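Long-range contacts in Ketoacyl_synth_N domain-containing protein (Photorhabdus luminescens subsp. laumondii, PDB 6SMO), which probably acts as the chain-length-factor partner of the ketosynthase in a minimal type II polyketide synthase, helping to shape the pocket that holds the growing polyketide chain: residues R4-V10 and A238-L244; A325-L329 and T349-I354. All coordinates share one frame. Numbering follows the deposited sequence.

Contact 1 (R4-V10 and A238-L244); sequences RVVVTGV and ASILCEL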
ATOM      1  N   ARG C   4      -6.645 -22.834  12.644  1.00 44.59           N
ATOM      2  CA  ARG C   4      -5.290 -23.369  12.348  1.00 43.93           C
ATOM      3  C   ARG C   4      -4.961 -23.082  10.878  1.00 42.70           C
ATOM      4  O   ARG C   4      -5.809 -23.378  10.014  1.00 42.35           O
ATOM      5  CB  ARG C   4      -5.224 -24.864  12.680  1.00 44.36           C
ATOM      6  CG  ARG C   4      -5.403 -25.172  14.160  1.00 44.60           C
ATOM      7  CD  ARG C   4      -5.514 -26.658  14.442  1.00 45.25           C
ATOM      8  NE  ARG C   4      -4.238 -27.351  14.312  1.00 45.28           N
ATOM      9  CZ  ARG C   4      -4.062 -28.662  14.477  1.00 45.81           C
ATOM     10  NH1 ARG C   4      -2.855 -29.185  14.337  1.00 45.81           N
ATOM     11  NH2 ARG C   4      -5.084 -29.445  14.778  1.00 46.56           N
ATOM     12  N   VAL C   5      -3.780 -22.509  10.621  1.00 41.58           N
ATOM     13  CA  VAL C   5      -3.293 -22.100   9.268  1.00 40.86           C
ATOM     14  C   VAL C   5      -2.166 -23.051   8.854  1.00 40.50           C
ATOM     15  O   VAL C   5      -1.287 -23.325   9.698  1.00 40.12           O
ATOM     16  CB  VAL C   5      -2.818 -20.634   9.267  1.00 40.37           C
ATOM     17  CG1 VAL C   5      -2.463 -20.152   7.867  1.00 40.19           C
ATOM     18  CG2 VAL C   5      -3.842 -19.706   9.903  1.00 40.26           C
ATOM     19  N   VAL C   6      -2.187 -23.520   7.601  1.00 40.22           N
ATOM     20  CA  VAL C   6      -1.212 -24.508   7.047  1.00 40.21           C
ATOM     21  C   VAL C   6      -0.725 -24.029   5.674  1.00 39.70           C
ATOM     22  O   VAL C   6      -1.514 -23.389   4.951  1.00 39.58           O
ATOM     23  CB  VAL C   6      -1.822 -25.922   6.967  1.00 40.48           C
ATOM     24  CG1 VAL C   6      -1.974 -26.547   8.344  1.00 40.74           C
ATOM     25  CG2 VAL C   6      -3.148 -25.942   6.221  1.00 40.70           C
ATOM     26  N   VAL C   7       0.532 -24.341   5.342  1.00 39.49           N
ATOM     27  CA  VAL C   7       1.174 -24.055   4.022  1.00 39.58           C
ATOM     28  C   VAL C   7       0.922 -25.261   3.110  1.00 39.85           C
ATOM     29  O   VAL C   7       1.319 -26.378   3.498  1.00 40.58           O
ATOM     30  CB  VAL C   7       2.683 -23.776   4.177  1.00 39.63           C
ATOM     31  CG1 VAL C   7       3.323 -23.361   2.859  1.00 39.58           C
ATOM     32  CG2 VAL C   7       2.966 -22.737   5.253  1.00 39.37           C
ATOM     33  N   THR C   8       0.282 -25.045   1.955  1.00 39.51           N
ATOM     34  CA  THR C   8      -0.108 -26.104   0.982  1.00 39.91           C
ATOM     35  C   THR C   8       0.737 -26.016  -0.298  1.00 40.02           C
ATOM     36  O   THR C   8       0.905 -27.065  -0.950  1.00 41.03           O
ATOM     37  CB  THR C   8      -1.608 -26.038   0.669  1.00 39.69           C
ATOM     38  OG1 THR C   8      -1.952 -24.685   0.371  1.00 38.60           O
ATOM     39  CG2 THR C   8      -2.459 -26.548   1.812  1.00 40.04           C
ATOM     40  N   GLY C   9       1.240 -24.827  -0.648  1.00 39.54           N
ATOM     41  CA  GLY C   9       2.070 -24.607  -1.849  1.00 39.60           C
ATOM     42  C   GLY C   9       3.066 -23.476  -1.652  1.00 39.53           C
ATOM     43  O   GLY C   9       2.750 -22.534  -0.900  1.00 39.05           O
ATOM     44  N   VAL C  10       4.229 -23.572  -2.306  1.00 39.87           N
ATOM     45  CA  VAL C  10       5.320 -22.554  -2.254  1.00 40.15           C
ATOM     46  C   VAL C  10       5.916 -22.385  -3.657  1.00 40.33           C
ATOM     47  O   VAL C  10       6.028 -23.392  -4.382  1.00 40.73           O
ATOM     48  CB  VAL C  10       6.407 -22.927  -1.227  1.00 40.47           C
ATOM     49  CG1 VAL C  10       5.896 -22.811   0.200  1.00 40.41           C
ATOM     50  CG2 VAL C  10       6.990 -24.312  -1.476  1.00 41.12           C
ATOM     51  N   ALA C 238      -5.415 -32.007   0.337  1.00 49.67           N
ATOM     52  CA  ALA C 238      -4.207 -31.264  -0.095  1.00 49.11           C
ATOM     53  C   ALA C 238      -2.952 -31.876   0.537  1.00 48.76           C
ATOM     54  O   ALA C 238      -3.044 -32.396   1.667  1.00 48.11           O
ATOM     55  CB  ALA C 238      -4.347 -29.809   0.275  1.00 48.86           C
ATOM     56  N   SER C 239      -1.822 -31.803  -0.175  1.00 48.54           N
ATOM     57  CA  SER C 239      -0.469 -32.165   0.323  1.00 48.48           C
ATOM     58  C   SER C 239       0.055 -31.027   1.206  1.00 47.57           C
ATOM     59  O   SER C 239       0.696 -30.103   0.666  1.00 47.26           O
ATOM     60  CB  SER C 239       0.472 -32.460  -0.817  1.00 49.04           C
ATOM     61  OG  SER C 239       0.000 -33.555  -1.589  1.00 50.75           O
ATOM     62  N   ILE C 240      -0.225 -31.093   2.513  1.00 47.21           N
ATOM     63  CA  ILE C 240       0.143 -30.049   3.518  1.00 46.26           C
ATOM     64  C   ILE C 240       1.653 -30.138   3.772  1.00 45.23           C
ATOM     65  O   ILE C 240       2.108 -31.194   4.252  1.00 45.05           O
ATOM     66  CB  ILE C 240      -0.667 -30.218   4.822  1.00 46.68           C
ATOM     67  CG1 ILE C 240      -2.178 -30.188   4.573  1.00 47.26           C
ATOM     68  CG2 ILE C 240      -0.256 -29.174   5.850  1.00 46.44           C
ATOM     69  CD1 ILE C 240      -2.989 -30.865   5.656  1.00 47.76           C
ATOM     70  N   LEU C 241       2.394 -29.068   3.463  1.00 44.18           N
ATOM     71  CA  LEU C 241       3.866 -28.983   3.673  1.00 44.10           C
ATOM     72  C   LEU C 241       4.159 -28.891   5.176  1.00 43.39           C
ATOM     73  O   LEU C 241       4.935 -29.727   5.680  1.00 43.53           O
ATOM     74  CB  LEU C 241       4.434 -27.766   2.934  1.00 44.00           C
ATOM     75  CG  LEU C 241       4.787 -27.991   1.465  1.00 44.77           C
ATOM     76  CD1 LEU C 241       3.534 -28.158   0.621  1.00 44.99           C
ATOM     77  CD2 LEU C 241       5.637 -26.847   0.934  1.00 44.89           C
ATOM     78  N   CYS C 242       3.559 -27.906   5.850  1.00 41.84           N
ATOM     79  CA  CYS C 242       3.772 -27.604   7.291  1.00 40.93           C
ATOM     80  C   CYS C 242       2.618 -26.748   7.825  1.00 41.04           C
ATOM     81  O   CYS C 242       1.763 -26.332   7.017  1.00 41.23           O
ATOM     82  CB  CYS C 242       5.101 -26.888   7.502  1.00 40.31           C
ATOM     83  SG  CYS C 242       5.196 -25.281   6.671  1.00 39.17           S
ATOM     84  N   GLU C 243       2.606 -26.507   9.140  1.00 41.10           N
ATOM     85  CA  GLU C 243       1.608 -25.665   9.851  1.00 41.29           C
ATOM     86  C   GLU C 243       2.307 -24.408  10.386  1.00 41.11           C
ATOM     87  O   GLU C 243       3.369 -24.557  11.019  1.00 40.80           O
ATOM     88  CB  GLU C 243       0.969 -26.456  10.995  1.00 42.12           C
ATOM     89  CG  GLU C 243      -0.216 -25.755  11.637  1.00 42.57           C
ATOM     90  CD  GLU C 243      -0.875 -26.509  12.779  1.00 43.02           C
ATOM     91  OE1 GLU C 243      -0.288 -27.502  13.255  1.00 43.60           O
ATOM     92  OE2 GLU C 243      -1.979 -26.100  13.191  1.00 42.81           O
ATOM     93  N   LEU C 244       1.735 -23.225  10.135  1.00 40.53           N
ATOM     94  CA  LEU C 244       2.190 -21.940  10.734  1.00 40.41           C
ATOM     95  C   LEU C 244       1.621 -21.847  12.154  1.00 40.65           C
ATOM     96  O   LEU C 244       0.397 -21.651  12.291  1.00 40.57           O
ATOM     97  CB  LEU C 244       1.737 -20.764   9.861  1.00 40.00           C
ATOM     98  CG  LEU C 244       2.457 -19.440  10.124  1.00 39.73           C
ATOM     99  CD1 LEU C 244       2.552 -18.610   8.853  1.00 39.26           C
ATOM    100  CD2 LEU C 244       1.773 -18.644  11.227  1.00 39.70           C
TER
HETATM  101  O   HOH W   1      -1.902 -23.068  12.714  1.00 29.70           O

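Contact 2 (A325-L329 and T349-I354); sequences ASSFL and TNQIII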
ATOM      1  N   ALA C 325      11.965 -23.425   4.394  1.00 44.61           N
ATOM      2  CA  ALA C 325      11.612 -24.060   5.688  1.00 45.28           C
ATOM      3  C   ALA C 325      10.384 -24.964   5.516  1.00 45.80           C
ATOM      4  O   ALA C 325      10.361 -26.046   6.134  1.00 45.61           O
ATOM      5  CB  ALA C 325      11.374 -23.003   6.738  1.00 44.85           C
ATOM      6  N   SER C 326       9.407 -24.532   4.710  1.00 46.67           N
ATOM      7  CA  SER C 326       8.171 -25.289   4.376  1.00 47.63           C
ATOM      8  C   SER C 326       8.525 -26.555   3.584  1.00 49.22           C
ATOM      9  O   SER C 326       7.903 -27.603   3.845  1.00 50.01           O
ATOM     10  CB  SER C 326       7.191 -24.427   3.621  1.00 46.93           C
ATOM     11  OG  SER C 326       6.760 -23.333   4.418  1.00 46.30           O
ATOM     12  N   SER C 327       9.484 -26.455   2.656  1.00 50.27           N
ATOM     13  CA  SER C 327       9.973 -27.574   1.806  1.00 52.23           C
ATOM     14  C   SER C 327      10.728 -28.599   2.663  1.00 54.11           C
ATOM     15  O   SER C 327      10.546 -29.809   2.425  1.00 56.09           O
ATOM     16  CB  SER C 327      10.831 -27.069   0.672  1.00 52.34           C
ATOM     17  OG  SER C 327      10.091 -26.209  -0.181  1.00 52.83           O
ATOM     18  N   PHE C 328      11.542 -28.130   3.617  1.00 54.71           N
ATOM     19  CA  PHE C 328      12.341 -28.975   4.547  1.00 56.12           C
ATOM     20  C   PHE C 328      11.406 -29.810   5.432  1.00 56.12           C
ATOM     21  O   PHE C 328      11.667 -31.018   5.593  1.00 56.38           O
ATOM     22  CB  PHE C 328      13.289 -28.121   5.398  1.00 57.11           C
ATOM     23  CG  PHE C 328      14.617 -27.808   4.752  1.00 58.78           C
ATOM     24  CD1 PHE C 328      15.533 -28.817   4.494  1.00 60.00           C
ATOM     25  CD2 PHE C 328      14.961 -26.506   4.417  1.00 59.33           C
ATOM     26  CE1 PHE C 328      16.756 -28.533   3.903  1.00 61.16           C
ATOM     27  CE2 PHE C 328      16.185 -26.223   3.828  1.00 60.11           C
ATOM     28  CZ  PHE C 328      17.080 -27.237   3.573  1.00 60.95           C
ATOM     29  N   LEU C 329      10.351 -29.189   5.974  1.00 56.26           N
ATOM     30  CA  LEU C 329       9.412 -29.813   6.949  1.00 56.78           C
ATOM     31  C   LEU C 329       8.429 -30.757   6.241  1.00 57.66           C
ATOM     32  O   LEU C 329       7.778 -31.550   6.951  1.00 58.66           O
ATOM     33  CB  LEU C 329       8.655 -28.714   7.705  1.00 55.57           C
ATOM     34  CG  LEU C 329       9.477 -27.928   8.726  1.00 55.01           C
ATOM     35  CD1 LEU C 329       8.750 -26.660   9.148  1.00 54.61           C
ATOM     36  CD2 LEU C 329       9.803 -28.782   9.943  1.00 55.29           C
ATOM     37  N   THR C 349      14.098 -32.587  12.125  1.00 62.94           N
ATOM     38  CA  THR C 349      13.507 -31.391  12.786  1.00 60.44           C
ATOM     39  C   THR C 349      11.987 -31.410  12.580  1.00 56.86           C
ATOM     40  O   THR C 349      11.553 -31.812  11.481  1.00 55.96           O
ATOM     41  CB  THR C 349      14.130 -30.097  12.244  1.00 60.11           C
ATOM     42  OG1 THR C 349      15.493 -30.346  11.898  1.00 60.82           O
ATOM     43  CG2 THR C 349      14.066 -28.958  13.237  1.00 59.99           C
ATOM     44  N   ASN C 350      11.221 -30.999  13.597  1.00 54.91           N
ATOM     45  CA  ASN C 350       9.731 -30.967  13.572  1.00 53.44           C
ATOM     46  C   ASN C 350       9.219 -29.524  13.706  1.00 51.43           C
ATOM     47  O   ASN C 350       7.985 -29.343  13.677  1.00 49.57           O
ATOM     48  CB  ASN C 350       9.128 -31.878  14.647  1.00 54.56           C
ATOM     49  CG  ASN C 350       9.471 -31.467  16.065  1.00 55.08           C
ATOM     50  OD1 ASN C 350      10.291 -30.577  16.285  1.00 55.07           O
ATOM     51  ND2 ASN C 350       8.849 -32.112  17.037  1.00 55.95           N
ATOM     52  N   GLN C 351      10.118 -28.542  13.853  1.00 49.20           N
ATOM     53  CA  GLN C 351       9.775 -27.095  13.936  1.00 48.21           C
ATOM     54  C   GLN C 351      10.969 -26.256  13.463  1.00 47.05           C
ATOM     55  O   GLN C 351      12.081 -26.473  13.979  1.00 47.63           O
ATOM     56  CB  GLN C 351       9.389 -26.711  15.366  1.00 48.67           C
ATOM     57  CG  GLN C 351       8.787 -25.317  15.482  1.00 48.98           C
ATOM     58  CD  GLN C 351       8.351 -24.983  16.887  1.00 49.82           C
ATOM     59  OE1 GLN C 351       8.983 -25.376  17.866  1.00 51.04           O
ATOM     60  NE2 GLN C 351       7.262 -24.242  16.998  1.00 50.31           N
ATOM     61  N   ILE C 352      10.737 -25.335  12.521  1.00 45.26           N
ATOM     62  CA  ILE C 352      11.736 -24.325  12.059  1.00 44.67           C
ATOM     63  C   ILE C 352      11.188 -22.929  12.375  1.00 43.90           C
ATOM     64  O   ILE C 352      10.060 -22.622  11.939  1.00 43.25           O
ATOM     65  CB  ILE C 352      12.060 -24.494  10.559  1.00 44.65           C
ATOM     66  CG1 ILE C 352      12.639 -25.880  10.261  1.00 45.28           C
ATOM     67  CG2 ILE C 352      12.986 -23.384  10.081  1.00 44.56           C
ATOM     68  CD1 ILE C 352      12.756 -26.201   8.788  1.00 45.28           C
ATOM     69  N   ILE C 353      11.964 -22.128  13.113  1.00 43.38           N
ATOM     70  CA  ILE C 353      11.626 -20.727  13.504  1.00 42.84           C
ATOM     71  C   ILE C 353      12.608 -19.785  12.801  1.00 42.34           C
ATOM     72  O   ILE C 353      13.828 -19.945  13.000  1.00 42.19           O
ATOM     73  CB  ILE C 353      11.649 -20.568  15.039  1.00 43.04           C
ATOM     74  CG1 ILE C 353      10.546 -21.403  15.696  1.00 43.34           C
ATOM     75  CG2 ILE C 353      11.555 -19.104  15.446  1.00 42.73           C
ATOM     76  CD1 ILE C 353      10.829 -21.775  17.129  1.00 43.65           C
ATOM     77  N   ILE C 354      12.082 -18.847  12.007  1.00 41.88           N
ATOM     78  CA  ILE C 354      12.866 -17.866  11.199  1.00 41.69           C
ATOM     79  C   ILE C 354      12.732 -16.487  11.851  1.00 41.75           C
ATOM     80  O   ILE C 354      11.599 -16.121  12.217  1.00 41.73           O
ATOM     81  CB  ILE C 354      12.379 -17.857   9.737  1.00 41.53           C
ATOM     82  CG1 ILE C 354      12.349 -19.267   9.141  1.00 41.58           C
ATOM     83  CG2 ILE C 354      13.218 -16.909   8.891  1.00 41.49           C
ATOM     84  CD1 ILE C 354      11.202 -19.502   8.193  1.00 41.48           C
TER

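Contact 1 (R4-V10 and A238-L244)
A classic beta bulge interrupts this antiparallel pairing: Leu241 and Cys242 both face Val7. Leu241 N donates to Val7 O (2.9 Å) and Val7 N to Cys242 O (2.9 Å), the helix-like backbone of Leu241 accommodating the extra residue. Beyond the bulge, Val6 and Glu243 form a non-hydrogen-bonded pair, then Leu244 N bonds to Val5 O (3.1 Å). The N-to-C directions of strands 5-10 and 242-244 differ by 138°, well short of a flat antiparallel pair's 180°. Leu241 extends toward Val10 (CD2 to CG2, 3.8 Å), and Val7 CG2 meets Cys242 SG at 3.7 Å. A salt bridge joins Arg4 NE to Glu243 OE2 (2.8 Å), and water 1 accepts from Val5 N (2.9 Å). Strand 5-13 pairs with strand 218-229, where Thr8 OG1 bonds to Glu228 and the backbone of Val226. Helix 230-235 packs on Val6 and Ile240; across the sheet, helices 161-175 and 319-329 cover Val5, Val7, Cys242 and Leu244, consistent with the central helical layer of a thiolase fold.

Contact 2 (A325-L329 and T349-I354)
The short axes of helix 325-329 and strand 351-354 are 9.0 Å apart at closest approach, and their N-to-C directions differ by 171°, nearly antiparallel. The main knob is Ile352, whose CD1 enters a shallow hollow on the helix formed by residues one turn apart: it lies 3.6 Å from Ala325 O, 3.9 Å from Phe328 CB and 3.7 Å from Leu329 CG. The carbonyl in this hollow is engaged along the helix, since Leu329 N donates to Ala325 O at 3.1 Å. The small methyl of Ala325 in turn fits between two strand side chains, with CB 3.7 Å from Ile352 CG2 and 3.8 Å from Ile354 CD1, which lets the helix settle close to the strand. A turn later the relief reverses: the long side chain of Leu329 reaches past Ile352 to the backbone leading into the strand, where CD2 lies 3.8 Å from Thr349 O and 3.9 Å from Gln351 N. Phe328 contributes mainly its CB; its ring leads away toward helix 20-31 and makes a cation-pi contact with Lys24. This is the layered packing of an alpha/beta fold, with Ile352 and Ile354 facing the helix and Ile353 pointing away from it. No hydrogen bond crosses the interface; backbone hydrogen bonds of Ile352 to Phe368 and of Ile353 to Val276 instead tie the strand into its sheet. The chemistry therefore implies cohesion through close aliphatic fit and burial, without directional polar links between helix and strand.

From the N terminus, the chain enters contact 1 almost at once and returns to it at residues 238-244, closing a loop of 227 residues. Contact 2 opens only afterwards, at 325-329, and closes at 349-354 across a connection whose residues 333-345 are not modelled. The two are thus in series, neither nesting nor crossing. Contact 1 joins the sheet of the N-terminal half (218-229, 180-187, 96-101) to that of the C-terminal half (362-369, 351-356, 275-278), as in the duplicated thiolase fold; contact 2 lies within the C-terminal half and fixes helix 319-329 on its sheet. The centres of contacts 1 and 2 are about 11 Å apart, and Ser326 OG packs 3.4 Å from Cys242 SG.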